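Local coordinates for protein prolyl-tRNA synthetase (Naegleria fowleri, PDB 6UYH) that probably attaches proline to its cognate tRNA in an ATP-dependent reaction and is held here with halofuginone and the ATP analogue AMPPNP, at residues 291-296 and 403-408; 298-303 and 396-401. All blocks are in the same frame, centred on the assembly; numbering follows the deposited sequence.

Overall arrangement
Contacts 1 and 2 lie side by side, their centres about 11 Å apart. Each sets the chain leading into or along strand 300-304 against helix 391-415, contact 2 about two turns before contact 1 on that helix. They also touch each other. Arg294 NH2 of contact 1 forms a 3.0 Å salt bridge with Asp399 OD1 of contact 2. Pro293 O probably accepts a hydrogen bond from Gln299 NE2. One ethanediol, probably from the crystallisation liquor, binds at both. Neither contact contributes a residue to the halofuginone or AMPPNP pocket. Contact 1 does pack on helix 274-283, whose first residue, Arg274, lines the AMPPNP pocket.

Contact 1. Residues 291-296 and 403-408; sequences LPPRVA and DSMLNK. With EDO (1,2-ethanediol), chain Z; EDO (1,2-ethanediol), chain Q.
Pro292 and Met405 mark the closest backbone approach, with their CA atoms 7.5 Å apart, where loop 291-296 passes helix 391-415. Met405 does nearly all the touching from the helix side. Its CB points at the loop, and its chain runs out extended before bending at the sulfur (chi3 60°). The bend turns the methyl group toward the start of the loop. There Met405 CE rests against the Leu291-Pro292 peptide, 3.7 Å from Pro292 N. It also meets the proline ring, with 4.0 Å between Met405 CE and Pro292 CG. The two side chains cross at about a right angle. Met405 SD faces the next ring more loosely, at 4.3 Å from Pro293 CD. His283 of helix 274-283 touches both Met405 and Pro292, and Met279 also packs on Pro292.

The polar link lies at one side of this patch. Arg294 NH2 and Asp403 OD1 are 4.7 Å apart, too far for direct contact. One water joins them, 2.8 Å from Arg294 NH2, accepting from that NH2 and donating to the carboxylate. It sits at the guanidinium edge, in plane. Arg294 NE gives its hydrogen to O1 of an ethanediol, and NH1 donates to Glu197 O. Arg294 NH2 is also salt-bridged to Asp399, one turn earlier. The contact is thus a small buried apolar patch; the water-mediated pairing with Asp403 probably adds only a modest attraction.

Contact 2. Residues 298-303 and 396-401; sequences CQVVVI and AVLDKI. With EDO (1,2-ethanediol), chain R; EDO (1,2-ethanediol), chain Q; EDO (1,2-ethanediol), chain B.
Leu398 and Gln299 carry most of this contact, with CA atoms 7.9 Å apart, and Val300 adds a smaller part. Leu398 has the most surface buried. Its CB points from helix 391-415 toward the start of strand 300-304, and CG stands beside the backbone N (chi1 -66°). Both methyl groups then reach the other segment. Leu398 CD1 lies 4.0 Å from Gln299 CB and, more loosely, 4.4 Å from Val300 CG2. Leu398 CD2 comes to 4.0 Å from the backbone oxygen Gln299 O. The leucine tip therefore meets the base of the Gln299 side chain and its backbone oxygen, and only loosely Val300. No hydrogen bond crosses here, so the attraction between the two segments is van der Waals packing.

Gln299 offers its aliphatic base to the leucine and sends its amide elsewhere. Its chain runs extended beyond CG. OE1 accepts from the backbone N of Arg332, and NE2 probably donates to Pro293 O; these two backbone partners fix which end of the amide is oxygen and which is nitrogen. Gln299 NE2 also donates to O2 of an ethanediol at 2.8 Å, in a nearly straight bond (165°). A second ethanediol packs its C2 3.6 Å from Leu398 CB and gives its O1 hydrogen to Asp399 OD1.

Val300 is buried among other apolar side chains. Ile331, Leu326, Leu357 and Ile359 touch it, the last two from the neighbouring strand 357-361. Strand 300-304 lies between strands 333-335 and 357-361, parallel to both, in a five-stranded mixed sheet. Helix 391-415 packs Leu398 against the entry to that strand. This alpha/beta arrangement, a mixed sheet with helices packed on it, is that of the anticodon-binding domain of class IIa aminoacyl-tRNA synthetases.

Contact 1. Residues 291-296 and 403-408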
ATOM      1  N   LEU A 291       2.025 -22.244  -7.919  1.00 22.94           N
ATOM      2  CA  LEU A 291       1.249 -21.006  -7.804  1.00 21.03           C
ATOM      3  C   LEU A 291      -0.134 -21.158  -8.427  1.00 23.57           C
ATOM      4  O   LEU A 291      -0.241 -21.534  -9.599  1.00 24.91           O
ATOM      5  CB  LEU A 291       1.979 -19.852  -8.483  1.00 24.78           C
ATOM      6  CG  LEU A 291       3.276 -19.412  -7.806  1.00 25.89           C
ATOM      7  CD1 LEU A 291       4.150 -18.583  -8.756  1.00 25.80           C
ATOM      8  CD2 LEU A 291       2.953 -18.640  -6.538  1.00 26.79           C
ATOM      9  N   PRO A 292      -1.206 -20.851  -7.700  1.00 23.38           N
ATOM     10  CA  PRO A 292      -2.519 -20.735  -8.332  1.00 24.71           C
ATOM     11  C   PRO A 292      -2.460 -19.702  -9.442  1.00 22.29           C
ATOM     12  O   PRO A 292      -1.900 -18.613  -9.242  1.00 22.14           O
ATOM     13  CB  PRO A 292      -3.432 -20.266  -7.183  1.00 22.63           C
ATOM     14  CG  PRO A 292      -2.669 -20.551  -5.922  1.00 26.39           C
ATOM     15  CD  PRO A 292      -1.221 -20.407  -6.299  1.00 19.32           C
ATOM     16  N   PRO A 293      -2.983 -20.019 -10.627  1.00 22.78           N
ATOM     17  CA  PRO A 293      -2.777 -19.134 -11.789  1.00 25.96           C
ATOM     18  C   PRO A 293      -3.185 -17.678 -11.578  1.00 25.37           C
ATOM     19  O   PRO A 293      -2.548 -16.783 -12.142  1.00 25.59           O
ATOM     20  CB  PRO A 293      -3.625 -19.806 -12.878  1.00 25.00           C
ATOM     21  CG  PRO A 293      -3.569 -21.266 -12.525  1.00 24.96           C
ATOM     22  CD  PRO A 293      -3.542 -21.328 -11.012  1.00 22.31           C
ATOM     23  N   ARG A 294      -4.213 -17.400 -10.781  1.00 25.47           N
ATOM     24  CA  ARG A 294      -4.679 -16.024 -10.669  1.00 26.21           C
ATOM     25  C   ARG A 294      -3.784 -15.148  -9.799  1.00 26.25           C
ATOM     26  O   ARG A 294      -3.953 -13.922  -9.804  1.00 26.74           O
ATOM     27  CB  ARG A 294      -6.121 -16.009 -10.156  1.00 28.68           C
ATOM     28  CG  ARG A 294      -7.095 -16.502 -11.233  1.00 32.08           C
ATOM     29  CD  ARG A 294      -8.385 -17.092 -10.680  1.00 37.85           C
ATOM     30  NE  ARG A 294      -8.992 -18.024 -11.630  1.00 40.04           N
ATOM     31  CZ  ARG A 294     -10.059 -18.774 -11.372  1.00 36.60           C
ATOM     32  NH1 ARG A 294     -10.647 -18.703 -10.178  1.00 29.92           N
ATOM     33  NH2 ARG A 294     -10.538 -19.598 -12.300  1.00 30.79           N
ATOM     34  N   VAL A 295      -2.832 -15.723  -9.066  1.00 22.17           N
ATOM     35  CA  VAL A 295      -1.873 -14.913  -8.327  1.00 22.21           C
ATOM     36  C   VAL A 295      -0.438 -15.195  -8.750  1.00 20.59           C
ATOM     37  O   VAL A 295       0.494 -14.761  -8.079  1.00 23.98           O
ATOM     38  CB  VAL A 295      -2.038 -15.081  -6.803  1.00 20.02           C
ATOM     39  CG1 VAL A 295      -3.452 -14.681  -6.375  1.00 23.65           C
ATOM     40  CG2 VAL A 295      -1.721 -16.514  -6.373  1.00 18.78           C
ATOM     41  N   ALA A 296      -0.239 -15.892  -9.867  1.00 22.88           N
ATOM     42  CA  ALA A 296       1.103 -16.258 -10.312  1.00 21.45           C
ATOM     43  C   ALA A 296       1.764 -15.084 -11.027  1.00 21.16           C
ATOM     44  O   ALA A 296       1.233 -14.602 -12.030  1.00 24.49           O
ATOM     45  CB  ALA A 296       1.035 -17.471 -11.238  1.00 24.76           C
ATOM     46  N   ASP A 403      -8.989 -25.088 -10.873  1.00 26.57           N
ATOM     47  CA  ASP A 403     -10.044 -25.958 -10.358  1.00 25.79           C
ATOM     48  C   ASP A 403      -9.470 -27.232  -9.749  1.00 25.92           C
ATOM     49  O   ASP A 403      -9.928 -27.677  -8.690  1.00 26.73           O
ATOM     50  CB  ASP A 403     -11.036 -26.292 -11.474  1.00 28.14           C
ATOM     51  CG  ASP A 403     -11.800 -25.069 -11.958  1.00 34.33           C
ATOM     52  OD1 ASP A 403     -11.738 -24.018 -11.289  1.00 32.25           O
ATOM     53  OD2 ASP A 403     -12.463 -25.157 -13.009  1.00 36.28           O
ATOM     54  N   SER A 404      -8.467 -27.828 -10.399  1.00 26.28           N
ATOM     55  CA  SER A 404      -7.887 -29.071  -9.897  1.00 31.39           C
ATOM     56  C   SER A 404      -7.194 -28.852  -8.557  1.00 27.44           C
ATOM     57  O   SER A 404      -7.310 -29.681  -7.645  1.00 25.87           O
ATOM     58  CB  SER A 404      -6.893 -29.639 -10.911  1.00 35.22           C
ATOM     59  OG  SER A 404      -7.519 -30.003 -12.134  1.00 36.36           O
ATOM     60  N   MET A 405      -6.447 -27.750  -8.436  1.00 24.80           N
ATOM     61  CA  MET A 405      -5.764 -27.431  -7.187  1.00 23.93           C
ATOM     62  C   MET A 405      -6.762 -27.268  -6.052  1.00 29.39           C
ATOM     63  O   MET A 405      -6.560 -27.795  -4.951  1.00 27.03           O
ATOM     64  CB  MET A 405      -4.917 -26.161  -7.366  1.00 24.73           C
ATOM     65  CG  MET A 405      -3.719 -26.353  -8.297  1.00 27.93           C
ATOM     66  SD  MET A 405      -2.813 -24.826  -8.620  1.00 26.61           S
ATOM     67  CE  MET A 405      -2.312 -24.353  -6.958  1.00 26.27           C
ATOM     68  N   LEU A 406      -7.853 -26.539  -6.304  1.00 23.12           N
ATOM     69  CA  LEU A 406      -8.864 -26.335  -5.269  1.00 22.52           C
ATOM     70  C   LEU A 406      -9.596 -27.635  -4.945  1.00 26.72           C
ATOM     71  O   LEU A 406      -9.843 -27.946  -3.773  1.00 25.88           O
ATOM     72  CB  LEU A 406      -9.846 -25.250  -5.718  1.00 22.59           C
ATOM     73  CG  LEU A 406     -11.064 -25.002  -4.831  1.00 23.36           C
ATOM     74  CD1 LEU A 406     -10.593 -24.559  -3.462  1.00 21.21           C
ATOM     75  CD2 LEU A 406     -12.003 -23.958  -5.471  1.00 25.14           C
ATOM     76  N   ASN A 407      -9.936 -28.412  -5.972  1.00 28.13           N
ATOM     77  CA  ASN A 407     -10.661 -29.658  -5.751  1.00 25.70           C
ATOM     78  C   ASN A 407      -9.821 -30.667  -4.981  1.00 27.49           C
ATOM     79  O   ASN A 407     -10.334 -31.362  -4.099  1.00 28.05           O
ATOM     80  CB  ASN A 407     -11.097 -30.247  -7.091  1.00 27.28           C
ATOM     81  CG  ASN A 407     -12.218 -29.459  -7.733  1.00 34.02           C
ATOM     82  OD1 ASN A 407     -12.970 -28.763  -7.051  1.00 38.52           O
ATOM     83  ND2 ASN A 407     -12.348 -29.577  -9.053  1.00 35.27           N
ATOM     84  N   LYS A 408      -8.532 -30.773  -5.316  1.00 28.98           N
ATOM     85  CA  LYS A 408      -7.648 -31.689  -4.601  1.00 31.49           C
ATOM     86  C   LYS A 408      -7.543 -31.310  -3.129  1.00 27.66           C
ATOM     87  O   LYS A 408      -7.621 -32.175  -2.248  1.00 25.61           O
ATOM     88  CB  LYS A 408      -6.265 -31.690  -5.253  1.00 30.54           C
ATOM     89  CG  LYS A 408      -5.226 -32.566  -4.553  1.00 32.45           C
ATOM     90  CD  LYS A 408      -3.862 -32.494  -5.257  1.00 31.14           C
ATOM     91  CE  LYS A 408      -2.861 -33.456  -4.614  1.00 36.58           C
ATOM     92  NZ  LYS A 408      -1.485 -33.395  -5.190  1.00 33.97           N
TER
HETATM   93  C1  EDO Z 708      -9.928 -32.812 -11.619  1.00 48.77           C
HETATM   94  O1  EDO Z 708      -8.565 -32.379 -11.574  1.00 46.50           O
HETATM   95  C2  EDO Z 708     -10.735 -32.062 -10.570  1.00 47.41           C
HETATM   96  O2  EDO Z 708     -11.142 -30.795 -11.097  1.00 49.51           O
HETATM   97  C1  EDO Q 615      -6.688 -17.492 -14.901  1.00 39.85           C
HETATM   98  O1  EDO Q 615      -8.079 -17.471 -14.560  1.00 43.51           O
HETATM   99  C2  EDO Q 615      -6.563 -17.508 -16.420  1.00 40.28           C
HETATM  100  O2  EDO Q 615      -7.408 -16.497 -16.978  1.00 43.57           O
HETATM  101  O   HOH W   1     -12.550 -21.524 -12.176  1.00 40.45           O

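Contact 2. Residues 298-303 and 396-401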
ATOM      1  N   CYS A 298       4.121 -15.089 -13.007  1.00 25.21           N
ATOM      2  CA  CYS A 298       4.176 -15.542 -14.389  1.00 24.69           C
ATOM      3  C   CYS A 298       3.245 -16.738 -14.497  1.00 29.16           C
ATOM      4  O   CYS A 298       3.395 -17.708 -13.745  1.00 27.40           O
ATOM      5  CB  CYS A 298       5.603 -15.921 -14.796  1.00 26.97           C
ATOM      6  SG  CYS A 298       5.738 -16.741 -16.405  1.00 31.05           S
ATOM      7  N   GLN A 299       2.277 -16.665 -15.406  1.00 27.06           N
ATOM      8  CA  GLN A 299       1.338 -17.775 -15.554  1.00 26.30           C
ATOM      9  C   GLN A 299       1.823 -18.825 -16.540  1.00 27.78           C
ATOM     10  O   GLN A 299       1.560 -20.019 -16.351  1.00 29.07           O
ATOM     11  CB  GLN A 299      -0.024 -17.250 -15.995  1.00 28.83           C
ATOM     12  CG  GLN A 299      -0.660 -16.304 -14.986  1.00 25.12           C
ATOM     13  CD  GLN A 299      -1.856 -15.602 -15.573  1.00 30.84           C
ATOM     14  OE1 GLN A 299      -1.743 -14.909 -16.584  1.00 34.04           O
ATOM     15  NE2 GLN A 299      -3.017 -15.791 -14.956  1.00 27.67           N
ATOM     16  N   VAL A 300       2.512 -18.404 -17.597  1.00 29.10           N
ATOM     17  CA  VAL A 300       2.953 -19.301 -18.661  1.00 31.05           C
ATOM     18  C   VAL A 300       4.383 -18.933 -19.015  1.00 32.33           C
ATOM     19  O   VAL A 300       4.676 -17.760 -19.263  1.00 32.34           O
ATOM     20  CB  VAL A 300       2.059 -19.204 -19.917  1.00 33.85           C
ATOM     21  CG1 VAL A 300       2.539 -20.186 -20.988  1.00 34.66           C
ATOM     22  CG2 VAL A 300       0.595 -19.448 -19.574  1.00 37.19           C
ATOM     23  N   VAL A 301       5.277 -19.918 -19.032  1.00 32.72           N
ATOM     24  CA  VAL A 301       6.639 -19.724 -19.523  1.00 42.55           C
ATOM     25  C   VAL A 301       6.787 -20.497 -20.826  1.00 43.49           C
ATOM     26  O   VAL A 301       6.397 -21.669 -20.911  1.00 36.85           O
ATOM     27  CB  VAL A 301       7.696 -20.146 -18.481  1.00 38.88           C
ATOM     28  CG1 VAL A 301       7.561 -21.624 -18.092  1.00 36.04           C
ATOM     29  CG2 VAL A 301       9.109 -19.828 -18.991  1.00 36.17           C
ATOM     30  N   VAL A 302       7.317 -19.831 -21.852  1.00 39.56           N
ATOM     31  CA  VAL A 302       7.516 -20.426 -23.170  1.00 40.98           C
ATOM     32  C   VAL A 302       8.995 -20.739 -23.329  1.00 41.48           C
ATOM     33  O   VAL A 302       9.847 -19.867 -23.119  1.00 44.64           O
ATOM     34  CB  VAL A 302       7.029 -19.490 -24.292  1.00 45.51           C
ATOM     35  CG1 VAL A 302       7.121 -20.187 -25.652  1.00 51.98           C
ATOM     36  CG2 VAL A 302       5.609 -19.025 -24.033  1.00 42.97           C
ATOM     37  N   ILE A 303       9.307 -21.980 -23.684  1.00 42.97           N
ATOM     38  CA  ILE A 303      10.705 -22.390 -23.792  1.00 46.48           C
ATOM     39  C   ILE A 303      10.968 -22.987 -25.171  1.00 50.18           C
ATOM     40  O   ILE A 303      10.431 -24.051 -25.504  1.00 48.11           O
ATOM     41  CB  ILE A 303      11.080 -23.378 -22.676  1.00 45.24           C
ATOM     42  CG1 ILE A 303      10.768 -22.771 -21.305  1.00 45.97           C
ATOM     43  CG2 ILE A 303      12.550 -23.759 -22.771  1.00 44.92           C
ATOM     44  CD1 ILE A 303      11.199 -23.626 -20.137  1.00 50.03           C
ATOM     45  N   ALA A 396      -8.309 -21.251 -20.545  1.00 33.14           N
ATOM     46  CA  ALA A 396      -9.090 -22.417 -20.147  1.00 33.22           C
ATOM     47  C   ALA A 396      -8.208 -23.465 -19.478  1.00 32.52           C
ATOM     48  O   ALA A 396      -8.640 -24.144 -18.540  1.00 37.99           O
ATOM     49  CB  ALA A 396      -9.804 -23.005 -21.370  1.00 35.18           C
ATOM     50  N   VAL A 397      -6.971 -23.619 -19.962  1.00 33.83           N
ATOM     51  CA  VAL A 397      -6.021 -24.515 -19.310  1.00 34.34           C
ATOM     52  C   VAL A 397      -5.692 -24.011 -17.910  1.00 32.60           C
ATOM     53  O   VAL A 397      -5.612 -24.791 -16.954  1.00 32.06           O
ATOM     54  CB  VAL A 397      -4.756 -24.661 -20.174  1.00 39.46           C
ATOM     55  CG1 VAL A 397      -3.683 -25.419 -19.423  1.00 32.16           C
ATOM     56  CG2 VAL A 397      -5.094 -25.358 -21.491  1.00 35.47           C
ATOM     57  N   LEU A 398      -5.514 -22.699 -17.765  1.00 30.06           N
ATOM     58  CA  LEU A 398      -5.187 -22.137 -16.460  1.00 28.74           C
ATOM     59  C   LEU A 398      -6.342 -22.269 -15.484  1.00 33.22           C
ATOM     60  O   LEU A 398      -6.119 -22.492 -14.290  1.00 32.46           O
ATOM     61  CB  LEU A 398      -4.780 -20.671 -16.621  1.00 28.53           C
ATOM     62  CG  LEU A 398      -3.480 -20.429 -17.388  1.00 30.85           C
ATOM     63  CD1 LEU A 398      -3.282 -18.947 -17.640  1.00 28.95           C
ATOM     64  CD2 LEU A 398      -2.293 -20.998 -16.627  1.00 30.72           C
ATOM     65  N   ASP A 399      -7.579 -22.140 -15.966  1.00 28.76           N
ATOM     66  CA  ASP A 399      -8.732 -22.341 -15.091  1.00 29.02           C
ATOM     67  C   ASP A 399      -8.851 -23.800 -14.674  1.00 30.87           C
ATOM     68  O   ASP A 399      -9.236 -24.100 -13.532  1.00 33.03           O
ATOM     69  CB  ASP A 399     -10.006 -21.866 -15.786  1.00 31.00           C
ATOM     70  CG  ASP A 399     -10.039 -20.359 -15.959  1.00 38.57           C
ATOM     71  OD1 ASP A 399      -9.463 -19.654 -15.106  1.00 39.66           O
ATOM     72  OD2 ASP A 399     -10.637 -19.880 -16.944  1.00 39.11           O
ATOM     73  N   LYS A 400      -8.527 -24.723 -15.584  1.00 30.61           N
ATOM     74  CA  LYS A 400      -8.535 -26.141 -15.240  1.00 29.47           C
ATOM     75  C   LYS A 400      -7.521 -26.440 -14.142  1.00 33.67           C
ATOM     76  O   LYS A 400      -7.804 -27.211 -13.218  1.00 31.11           O
ATOM     77  CB  LYS A 400      -8.250 -26.978 -16.492  1.00 30.85           C
ATOM     78  CG  LYS A 400      -8.580 -28.450 -16.374  1.00 49.95           C
ATOM     79  CD  LYS A 400      -8.198 -29.216 -17.644  1.00 52.68           C
ATOM     80  CE  LYS A 400      -9.105 -30.429 -17.847  1.00 62.67           C
ATOM     81  NZ  LYS A 400      -8.356 -31.705 -18.078  1.00 63.03           N
ATOM     82  N   ILE A 401      -6.332 -25.833 -14.223  1.00 32.92           N
ATOM     83  CA  ILE A 401      -5.331 -26.003 -13.174  1.00 28.34           C
ATOM     84  C   ILE A 401      -5.854 -25.455 -11.853  1.00 28.79           C
ATOM     85  O   ILE A 401      -5.750 -26.103 -10.804  1.00 28.05           O
ATOM     86  CB  ILE A 401      -4.007 -25.331 -13.582  1.00 30.65           C
ATOM     87  CG1 ILE A 401      -3.338 -26.113 -14.715  1.00 30.06           C
ATOM     88  CG2 ILE A 401      -3.065 -25.212 -12.393  1.00 28.02           C
ATOM     89  CD1 ILE A 401      -2.097 -25.419 -15.275  1.00 28.54           C
TER
HETATM   90  C1  EDO R 616      -5.166 -13.786 -17.917  1.00 53.00           C
HETATM   91  O1  EDO R 616      -6.581 -13.562 -17.948  1.00 59.22           O
HETATM   92  C2  EDO R 616      -4.653 -13.467 -16.521  1.00 46.73           C
HETATM   93  O2  EDO R 616      -5.343 -14.289 -15.568  1.00 40.39           O
HETATM   94  C1  EDO Q 615      -6.688 -17.492 -14.901  1.00 39.85           C
HETATM   95  O1  EDO Q 615      -8.079 -17.471 -14.560  1.00 43.51           O
HETATM   96  C2  EDO Q 615      -6.563 -17.508 -16.420  1.00 40.28           C
HETATM   97  O2  EDO Q 615      -7.408 -16.497 -16.978  1.00 43.57           O
HETATM   98  C1  EDO B 711      -5.321 -30.849 -20.323  1.00 59.68           C
HETATM   99  O1  EDO B 711      -6.267 -31.865 -20.673  1.00 61.03           O
HETATM  100  C2  EDO B 711      -4.362 -31.390 -19.267  1.00 50.39           C
HETATM  101  O2  EDO B 711      -5.129 -31.760 -18.118  1.00 42.70           O